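PDB 4HDE: SCO1/SenC family lipoprotein from Bacillus anthracis, which is a lipoprotein of the thioredoxin-like SCO1/SenC family that probably takes part, as its Sco relatives do, in copper delivery to cytochrome c oxidase. Local coordinates for residues A[31-45]-A[130-144]. Numbering follows the deposited sequence. Where two conformers were deposited one is given.
Sequences KGKVWVADFMFTNCQ and QVIHGTSFYLIDQNG
Phe39 and Gly134 are bridged by a water molecule held by three backbone groups: it accepts from Phe39 N (2.9 Å) and donates to Gly134 O and Ser136 O. The water stands where a direct Phe39–Ser136 bond would continue the antiparallel pairing of strands 35-40 and 136-140, which is intact at Ala37–Tyr138 and Trp35–Ile140. Gly134 O also accepts from His133 ND1 (2.9 Å), a bond that limits rotation of the imidazole. The other ring nitrogen, NE2, lies at the edge of the Phe41 ring, whose plane is nearly perpendicular (87°). Phe41 is itself clasped between Val131 CB over one face and Cys44 CB over the other. Beyond it, the Gln130 carboxamide grips the backbone at the end of the turn 41-44 with both its polar atoms: NE2 donates almost straight (176°) to Asn43 O at 3.0 Å, from above the carbonyl plane, and OE1 accepts at 2.9 Å from N of Gln45, the residue that follows the turn. A bend at chi2 (-65°) folds the glutamine chain back to the turn. Cys44, the nearby Cys48 and His133 match the CxxxC cysteines and histidine that bind copper in Sco relatives, consistent with this end being the metal site.

At the other end, Ile140 lies over one face of the Trp35 indole, its CD1 3.7 Å from the centroid of the six-membered ring, while CG2 approaches NE1. Ala37 CB meets the same CD1 at 3.8 Å. On the reverse face of the sheet, Leu139 CD1 packs on Val34 CG1 and Val36 CG2.

Strand 35-40 is central in the thioredoxin-like sheet, flanked by the parallel strand 70-75 and antiparallel 136-140. Helix 158-169 covers the Val34, Val36 and Leu139 side; Phe119 of helix 108-119 stacks edge-to-face with Phe39 and Tyr138 on the other.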
ATOM      1  N   LYS A  31       1.630  -8.280  11.025  1.00 16.12           N
ATOM      2  CA  LYS A  31       1.201  -9.662  11.193  1.00 15.82           C
ATOM      3  C   LYS A  31       0.116  -9.742  12.260  1.00 15.09           C
ATOM      4  O   LYS A  31       0.336  -9.395  13.414  1.00 18.70           O
ATOM      5  CB  LYS A  31       2.386 -10.561  11.545  1.00 18.96           C
ATOM      6  CG  LYS A  31       2.049 -12.044  11.654  1.00 20.37           C
ATOM      7  CD  LYS A  31       1.649 -12.616  10.302  1.00 25.59           C
ATOM      8  CE  LYS A  31       1.497 -14.133  10.353  1.00 27.23           C
ATOM      9  NZ  LYS A  31       2.758 -14.826  10.759  1.00 32.24           N
ATOM     10  N   GLY A  32      -1.061 -10.222  11.871  1.00 14.05           N
ATOM     11  CA  GLY A  32      -2.207 -10.227  12.763  1.00 17.45           C
ATOM     12  C   GLY A  32      -3.222  -9.140  12.456  1.00 16.30           C
ATOM     13  O   GLY A  32      -4.308  -9.117  13.044  1.00 20.38           O
ATOM     14  N   LYS A  33      -2.882  -8.235  11.549  1.00 14.02           N
ATOM     15  CA  LYS A  33      -3.793  -7.175  11.145  1.00 14.37           C
ATOM     16  C   LYS A  33      -4.230  -7.378   9.700  1.00 14.29           C
ATOM     17  O   LYS A  33      -3.542  -8.034   8.911  1.00 14.61           O
ATOM     18  CB  LYS A  33      -3.145  -5.797  11.334  1.00 16.26           C
ATOM     19  CG  LYS A  33      -2.935  -5.408  12.807  1.00 16.60           C
ATOM     20  CD  LYS A  33      -2.182  -4.099  12.954  1.00 18.40           C
ATOM     21  CE  LYS A  33      -2.044  -3.705  14.407  1.00 23.14           C
ATOM     22  NZ  LYS A  33      -3.365  -3.301  14.963  1.00 22.36           N
ATOM     23  N   VAL A  34      -5.385  -6.820   9.361  1.00 14.01           N
ATOM     24  CA  VAL A  34      -5.834  -6.756   7.980  1.00 12.78           C
ATOM     25  C   VAL A  34      -5.264  -5.465   7.419  1.00 14.18           C
ATOM     26  O   VAL A  34      -5.382  -4.400   8.041  1.00 14.04           O
ATOM     27  CB  VAL A  34      -7.378  -6.744   7.914  1.00 13.04           C
ATOM     28  CG1 VAL A  34      -7.879  -6.508   6.480  1.00 13.11           C
ATOM     29  CG2 VAL A  34      -7.935  -8.050   8.468  1.00 14.75           C
ATOM     30  N   TRP A  35      -4.622  -5.546   6.260  1.00 12.71           N
ATOM     31  CA  TRP A  35      -4.057  -4.346   5.672  1.00 12.30           C
ATOM     32  C   TRP A  35      -4.181  -4.278   4.161  1.00 11.18           C
ATOM     33  O   TRP A  35      -4.409  -5.276   3.487  1.00 13.06           O
ATOM     34  CB  TRP A  35      -2.616  -4.108   6.139  1.00 12.54           C
ATOM     35  CG  TRP A  35      -1.596  -5.202   5.924  1.00 12.64           C
ATOM     36  CD1 TRP A  35      -1.529  -6.401   6.565  1.00 13.18           C
ATOM     37  CD2 TRP A  35      -0.445  -5.146   5.066  1.00 12.29           C
ATOM     38  NE1 TRP A  35      -0.417  -7.104   6.151  1.00 13.63           N
ATOM     39  CE2 TRP A  35       0.261  -6.353   5.228  1.00 12.45           C
ATOM     40  CE3 TRP A  35       0.052  -4.189   4.174  1.00 13.32           C
ATOM     41  CZ2 TRP A  35       1.434  -6.638   4.525  1.00 15.20           C
ATOM     42  CZ3 TRP A  35       1.227  -4.473   3.482  1.00 12.69           C
ATOM     43  CH2 TRP A  35       1.898  -5.687   3.657  1.00 13.77           C
ATOM     44  N   VAL A  36      -4.091  -3.053   3.660  1.00 11.97           N
ATOM     45  CA  VAL A  36      -4.191  -2.785   2.236  1.00 12.44           C
ATOM     46  C   VAL A  36      -2.903  -2.123   1.788  1.00 11.87           C
ATOM     47  O   VAL A  36      -2.438  -1.174   2.420  1.00 13.87           O
ATOM     48  CB  VAL A  36      -5.364  -1.850   1.936  1.00 13.61           C
ATOM     49  CG1 VAL A  36      -5.496  -1.614   0.445  1.00 16.09           C
ATOM     50  CG2 VAL A  36      -6.655  -2.437   2.490  1.00 18.29           C
ATOM     51  N   ALA A  37      -2.324  -2.636   0.708  1.00 11.60           N
ATOM     52  CA  ALA A  37      -1.050  -2.132   0.189  1.00 13.32           C
ATOM     53  C   ALA A  37      -1.199  -1.517  -1.206  1.00 11.25           C
ATOM     54  O   ALA A  37      -1.981  -1.996  -2.039  1.00 12.85           O
ATOM     55  CB  ALA A  37      -0.031  -3.249   0.142  1.00 15.11           C
ATOM     56  N   ASP A  38      -0.438  -0.452  -1.454  1.00 11.73           N
ATOM     57  CA  ASP A  38      -0.189  -0.005  -2.813  1.00 12.57           C
ATOM     58  C   ASP A  38       1.276   0.409  -2.994  1.00 12.86           C
ATOM     59  O   ASP A  38       2.043   0.447  -2.026  1.00 13.72           O
ATOM     60  CB  ASP A  38      -1.193   1.078  -3.257  1.00 12.82           C
ATOM     61  CG  ASP A  38      -0.969   2.427  -2.591  1.00 14.63           C
ATOM     62  OD1 ASP A  38      -0.212   2.520  -1.610  1.00 13.80           O
ATOM     63  OD2 ASP A  38      -1.591   3.427  -3.051  1.00 15.61           O
ATOM     64  N   PHE A  39       1.635   0.698  -4.243  1.00 12.98           N
ATOM     65  CA  PHE A  39       2.975   1.142  -4.638  1.00 13.20           C
ATOM     66  C   PHE A  39       2.848   2.502  -5.305  1.00 13.76           C
ATOM     67  O   PHE A  39       1.972   2.700  -6.144  1.00 15.29           O
ATOM     68  CB  PHE A  39       3.604   0.129  -5.597  1.00 15.63           C
ATOM     69  CG  PHE A  39       3.957  -1.173  -4.940  1.00 14.01           C
ATOM     70  CD1 PHE A  39       5.243  -1.397  -4.479  1.00 15.92           C
ATOM     71  CD2 PHE A  39       3.005  -2.170  -4.767  1.00 17.01           C
ATOM     72  CE1 PHE A  39       5.583  -2.595  -3.858  1.00 16.65           C
ATOM     73  CE2 PHE A  39       3.343  -3.371  -4.145  1.00 19.21           C
ATOM     74  CZ  PHE A  39       4.634  -3.578  -3.689  1.00 17.67           C
HETATM   75  N   MSE A  40       3.720   3.432  -4.946  1.00 13.74           N
HETATM   76  CA  MSE A  40       3.634   4.796  -5.458  0.54 13.13           C
HETATM   77  C   MSE A  40       4.962   5.516  -5.301  1.00 12.78           C
HETATM   78  O   MSE A  40       5.925   4.956  -4.795  1.00 13.62           O
HETATM   79  CB  MSE A  40       2.546   5.563  -4.714  0.54 15.01           C
HETATM   80  CG  MSE A  40       2.642   5.438  -3.200  0.54 16.48           C
HETATM   81 SE   MSE A  40       2.194   7.089  -2.285  0.34 39.68          SE
HETATM   82  CE  MSE A  40       3.878   8.031  -2.530  0.54 25.13           C
ATOM     83  N   PHE A  41       5.028   6.752  -5.780  1.00 14.06           N
ATOM     84  CA  PHE A  41       6.208   7.582  -5.554  1.00 13.67           C
ATOM     85  C   PHE A  41       5.812   9.044  -5.554  1.00 15.25           C
ATOM     86  O   PHE A  41       4.853   9.426  -6.219  1.00 17.01           O
ATOM     87  CB  PHE A  41       7.366   7.267  -6.525  1.00 14.61           C
ATOM     88  CG  PHE A  41       7.098   7.604  -7.971  1.00 15.45           C
ATOM     89  CD1 PHE A  41       7.788   8.634  -8.603  1.00 16.52           C
ATOM     90  CD2 PHE A  41       6.201   6.850  -8.711  1.00 15.37           C
ATOM     91  CE1 PHE A  41       7.549   8.924  -9.942  1.00 17.66           C
ATOM     92  CE2 PHE A  41       5.967   7.131 -10.048  1.00 16.64           C
ATOM     93  CZ  PHE A  41       6.625   8.167 -10.655  1.00 17.38           C
ATOM     94  N   THR A  42       6.529   9.862  -4.792  1.00 14.37           N
ATOM     95  CA  THR A  42       6.073  11.231  -4.556  1.00 16.45           C
ATOM     96  C   THR A  42       6.263  12.166  -5.741  1.00 17.05           C
ATOM     97  O   THR A  42       5.582  13.184  -5.829  1.00 21.61           O
ATOM     98  CB  THR A  42       6.694  11.873  -3.287  1.00 17.94           C
ATOM     99  OG1 THR A  42       8.065  12.207  -3.519  1.00 18.56           O
ATOM    100  CG2 THR A  42       6.583  10.932  -2.095  1.00 18.42           C
ATOM    101  N   ASN A  43       7.164  11.834  -6.657  1.00 17.19           N
ATOM    102  CA  ASN A  43       7.368  12.683  -7.828  1.00 20.41           C
ATOM    103  C   ASN A  43       6.538  12.267  -9.039  1.00 18.15           C
ATOM    104  O   ASN A  43       6.802  12.699 -10.157  1.00 19.90           O
ATOM    105  CB  ASN A  43       8.850  12.768  -8.189  1.00 21.48           C
ATOM    106  CG  ASN A  43       9.619  13.683  -7.255  1.00 28.88           C
ATOM    107  OD1 ASN A  43       9.523  14.908  -7.352  1.00 37.85           O
ATOM    108  ND2 ASN A  43      10.377  13.093  -6.337  1.00 28.51           N
ATOM    109  N   CYS A  44       5.529  11.438  -8.808  1.00 17.87           N
ATOM    110  CA  CYS A  44       4.667  10.965  -9.888  1.00 19.84           C
ATOM    111  C   CYS A  44       3.833  12.096 -10.485  1.00 24.73           C
ATOM    112  O   CYS A  44       3.167  12.829  -9.765  1.00 23.36           O
ATOM    113  CB  CYS A  44       3.758   9.832  -9.407  1.00 17.47           C
ATOM    114  SG  CYS A  44       2.604   9.284 -10.686  1.00 18.67           S
ATOM    115  N   GLN A  45       3.871  12.224 -11.807  1.00 22.24           N
ATOM    116  CA  GLN A  45       3.147  13.285 -12.509  1.00 26.87           C
ATOM    117  C   GLN A  45       1.800  12.803 -13.041  1.00 25.84           C
ATOM    118  O   GLN A  45       1.061  13.559 -13.684  1.00 26.78           O
ATOM    119  CB  GLN A  45       3.998  13.837 -13.651  1.00 35.12           C
ATOM    120  CG  GLN A  45       5.274  14.505 -13.181  1.00 35.45           C
ATOM    121  CD  GLN A  45       6.147  14.962 -14.331  1.00 46.17           C
ATOM    122  OE1 GLN A  45       6.059  14.437 -15.443  1.00 47.78           O
ATOM    123  NE2 GLN A  45       6.996  15.950 -14.070  1.00 51.80           N
ATOM    124  N   GLN A 130      10.033   8.749 -14.299  1.00 17.08           N
ATOM    125  CA  GLN A 130       8.654   8.397 -13.985  1.00 16.96           C
ATOM    126  C   GLN A 130       8.522   6.882 -13.872  1.00 17.64           C
ATOM    127  O   GLN A 130       8.269   6.179 -14.857  1.00 17.88           O
ATOM    128  CB  GLN A 130       7.691   8.981 -15.022  1.00 17.59           C
ATOM    129  CG  GLN A 130       7.573  10.504 -14.950  1.00 18.64           C
ATOM    130  CD  GLN A 130       6.948  10.982 -13.645  1.00 17.05           C
ATOM    131  OE1 GLN A 130       5.771  10.749 -13.383  1.00 21.16           O
ATOM    132  NE2 GLN A 130       7.746  11.634 -12.814  1.00 19.46           N
ATOM    133  N   VAL A 131       8.713   6.397 -12.648  1.00 14.89           N
ATOM    134  CA  VAL A 131       8.802   4.977 -12.354  1.00 14.50           C
ATOM    135  C   VAL A 131       7.572   4.207 -12.798  1.00 15.96           C
ATOM    136  O   VAL A 131       6.438   4.601 -12.517  1.00 17.06           O
ATOM    137  CB  VAL A 131       9.025   4.751 -10.845  1.00 14.57           C
ATOM    138  CG1 VAL A 131       9.319   3.303 -10.570  1.00 16.24           C
ATOM    139  CG2 VAL A 131      10.166   5.617 -10.327  1.00 16.68           C
ATOM    140  N   ILE A 132       7.813   3.110 -13.503  1.00 15.02           N
ATOM    141  CA  ILE A 132       6.780   2.133 -13.825  1.00 15.23           C
ATOM    142  C   ILE A 132       6.498   1.267 -12.598  1.00 16.18           C
ATOM    143  O   ILE A 132       7.416   0.749 -11.977  1.00 15.57           O
ATOM    144  CB  ILE A 132       7.268   1.232 -14.975  1.00 14.42           C
ATOM    145  CG1 ILE A 132       7.452   2.066 -16.251  1.00 15.20           C
ATOM    146  CG2 ILE A 132       6.305   0.058 -15.173  1.00 16.63           C
ATOM    147  CD1 ILE A 132       8.201   1.366 -17.400  1.00 16.55           C
ATOM    148  N   HIS A 133       5.226   1.109 -12.242  1.00 15.43           N
ATOM    149  CA  HIS A 133       4.852   0.291 -11.094  1.00 15.00           C
ATOM    150  C   HIS A 133       3.378  -0.070 -11.217  1.00 16.95           C
ATOM    151  O   HIS A 133       2.659   0.522 -12.027  1.00 17.19           O
ATOM    152  CB  HIS A 133       5.086   1.052  -9.787  1.00 15.33           C
ATOM    153  CG  HIS A 133       4.268   2.302  -9.680  1.00 13.42           C
ATOM    154  ND1 HIS A 133       3.028   2.335  -9.078  1.00 14.33           N
ATOM    155  CD2 HIS A 133       4.500   3.556 -10.132  1.00 14.83           C
ATOM    156  CE1 HIS A 133       2.536   3.558  -9.156  1.00 16.86           C
ATOM    157  NE2 HIS A 133       3.408   4.319  -9.792  1.00 16.82           N
ATOM    158  N   GLY A 134       2.932  -1.033 -10.419  1.00 16.97           N
ATOM    159  CA  GLY A 134       1.542  -1.455 -10.470  1.00 17.97           C
ATOM    160  C   GLY A 134       0.612  -0.443  -9.826  1.00 15.08           C
ATOM    161  O   GLY A 134       1.005   0.268  -8.897  1.00 15.50           O
ATOM    162  N   THR A 135      -0.628  -0.396 -10.297  1.00 16.58           N
ATOM    163  CA  THR A 135      -1.597   0.568  -9.784  1.00 18.48           C
ATOM    164  C   THR A 135      -2.695  -0.085  -8.947  1.00 16.15           C
ATOM    165  O   THR A 135      -3.732   0.533  -8.675  1.00 19.71           O
ATOM    166  CB  THR A 135      -2.244   1.356 -10.933  1.00 18.26           C
ATOM    167  OG1 THR A 135      -2.814   0.436 -11.862  1.00 21.35           O
ATOM    168  CG2 THR A 135      -1.206   2.213 -11.651  1.00 22.69           C
ATOM    169  N   SER A 136      -2.489  -1.328  -8.541  1.00 15.46           N
ATOM    170  CA  SER A 136      -3.520  -2.031  -7.771  1.00 15.01           C
ATOM    171  C   SER A 136      -3.472  -1.706  -6.282  1.00 13.19           C
ATOM    172  O   SER A 136      -2.452  -1.249  -5.758  1.00 13.77           O
ATOM    173  CB  SER A 136      -3.371  -3.546  -7.930  1.00 16.09           C
ATOM    174  OG  SER A 136      -3.552  -3.946  -9.274  1.00 20.58           O
ATOM    175  N   PHE A 137      -4.589  -1.957  -5.605  1.00 13.15           N
ATOM    176  CA  PHE A 137      -4.617  -2.067  -4.152  1.00 13.53           C
ATOM    177  C   PHE A 137      -4.691  -3.562  -3.822  1.00 12.51           C
ATOM    178  O   PHE A 137      -5.423  -4.301  -4.473  1.00 13.66           O
ATOM    179  CB  PHE A 137      -5.861  -1.394  -3.562  1.00 13.48           C
ATOM    180  CG  PHE A 137      -5.897   0.119  -3.680  1.00 14.51           C
ATOM    181  CD1 PHE A 137      -4.777   0.865  -4.056  1.00 15.56           C
ATOM    182  CD2 PHE A 137      -7.072   0.794  -3.362  1.00 15.89           C
ATOM    183  CE1 PHE A 137      -4.852   2.257  -4.149  1.00 15.17           C
ATOM    184  CE2 PHE A 137      -7.153   2.174  -3.449  1.00 17.10           C
ATOM    185  CZ  PHE A 137      -6.047   2.906  -3.833  1.00 15.40           C
ATOM    186  N   TYR A 138      -3.960  -3.992  -2.804  1.00 11.89           N
ATOM    187  CA  TYR A 138      -3.937  -5.389  -2.385  1.00 12.48           C
ATOM    188  C   TYR A 138      -4.431  -5.533  -0.960  1.00 12.28           C
ATOM    189  O   TYR A 138      -3.985  -4.807  -0.075  1.00 14.23           O
ATOM    190  CB  TYR A 138      -2.511  -5.936  -2.467  1.00 13.13           C
ATOM    191  CG  TYR A 138      -1.901  -5.821  -3.836  1.00 13.17           C
ATOM    192  CD1 TYR A 138      -2.057  -6.829  -4.777  1.00 15.66           C
ATOM    193  CD2 TYR A 138      -1.169  -4.702  -4.191  1.00 12.82           C
ATOM    194  CE1 TYR A 138      -1.489  -6.720  -6.040  1.00 15.22           C
ATOM    195  CE2 TYR A 138      -0.607  -4.582  -5.446  1.00 14.19           C
ATOM    196  CZ  TYR A 138      -0.771  -5.587  -6.360  1.00 15.65           C
ATOM    197  OH  TYR A 138      -0.201  -5.463  -7.610  1.00 18.80           O
ATOM    198  N   LEU A 139      -5.333  -6.482  -0.741  1.00 12.13           N
ATOM    199  CA  LEU A 139      -5.848  -6.776   0.591  1.00 12.60           C
ATOM    200  C   LEU A 139      -5.105  -7.977   1.155  1.00 12.21           C
ATOM    201  O   LEU A 139      -5.108  -9.053   0.552  1.00 13.94           O
ATOM    202  CB  LEU A 139      -7.352  -7.055   0.540  1.00 13.61           C
ATOM    203  CG  LEU A 139      -8.032  -7.381   1.868  1.00 13.68           C
ATOM    204  CD1 LEU A 139      -7.980  -6.188   2.798  1.00 15.73           C
ATOM    205  CD2 LEU A 139      -9.473  -7.813   1.620  1.00 16.75           C
ATOM    206  N   ILE A 140      -4.491  -7.785   2.319  1.00 12.20           N
ATOM    207  CA  ILE A 140      -3.682  -8.806   2.976  1.00 12.47           C
ATOM    208  C   ILE A 140      -4.351  -9.187   4.297  1.00 13.38           C
ATOM    209  O   ILE A 140      -4.786  -8.316   5.054  1.00 14.00           O
ATOM    210  CB  ILE A 140      -2.238  -8.299   3.211  1.00 13.78           C
ATOM    211  CG1 ILE A 140      -1.558  -8.013   1.870  1.00 17.48           C
ATOM    212  CG2 ILE A 140      -1.408  -9.316   3.950  1.00 14.19           C
ATOM    213  CD1 ILE A 140      -1.364  -6.552   1.568  1.00 20.45           C
ATOM    214  N   ASP A 141      -4.450 -10.484   4.564  1.00 11.90           N
ATOM    215  CA  ASP A 141      -5.164 -10.933   5.762  1.00 13.04           C
ATOM    216  C   ASP A 141      -4.259 -11.036   6.996  1.00 13.05           C
ATOM    217  O   ASP A 141      -3.052 -10.758   6.935  1.00 13.53           O
ATOM    218  CB  ASP A 141      -5.926 -12.240   5.501  1.00 13.10           C
ATOM    219  CG  ASP A 141      -5.015 -13.463   5.398  1.00 14.29           C
ATOM    220  OD1 ASP A 141      -3.783 -13.362   5.590  1.00 15.05           O
ATOM    221  OD2 ASP A 141      -5.569 -14.558   5.146  1.00 18.97           O
ATOM    222  N   GLN A 142      -4.858 -11.435   8.121  1.00 14.47           N
ATOM    223  CA  GLN A 142      -4.173 -11.484   9.408  1.00 14.86           C
ATOM    224  C   GLN A 142      -3.059 -12.526   9.416  1.00 15.55           C
ATOM    225  O   GLN A 142      -2.122 -12.444  10.212  1.00 17.72           O
ATOM    226  CB  GLN A 142      -5.177 -11.770  10.536  1.00 15.72           C
ATOM    227  CG  GLN A 142      -6.289 -10.723  10.636  1.00 15.62           C
ATOM    228  CD  GLN A 142      -7.568 -11.155   9.943  1.00 15.03           C
ATOM    229  OE1 GLN A 142      -7.547 -11.662   8.818  1.00 14.71           O
ATOM    230  NE2 GLN A 142      -8.695 -10.937  10.605  1.00 15.88           N
ATOM    231  N   ASN A 143      -3.158 -13.487   8.505  1.00 15.36           N
ATOM    232  CA  ASN A 143      -2.151 -14.530   8.361  1.00 17.38           C
ATOM    233  C   ASN A 143      -0.979 -14.072   7.506  1.00 15.89           C
ATOM    234  O   ASN A 143      -0.000 -14.804   7.336  1.00 19.22           O
ATOM    235  CB  ASN A 143      -2.790 -15.786   7.773  1.00 18.25           C
ATOM    236  CG  ASN A 143      -3.976 -16.254   8.583  1.00 26.71           C
ATOM    237  OD1 ASN A 143      -3.822 -16.717   9.714  1.00 27.56           O
ATOM    238  ND2 ASN A 143      -5.172 -16.117   8.023  1.00 25.42           N
ATOM    239  N   GLY A 144      -1.069 -12.853   6.984  1.00 15.29           N
ATOM    240  CA  GLY A 144       0.004 -12.272   6.203  1.00 16.19           C
ATOM    241  C   GLY A 144       0.060 -12.698   4.751  1.00 14.89           C
ATOM    242  O   GLY A 144       1.130 -12.603   4.139  1.00 16.94           O
TER
HETATM  243  O   HOH W   1      -0.983  -9.600   8.434  1.00 19.53           O
HETATM  244  O   HOH W   2       0.091  -0.504  -6.338  1.00 15.96           O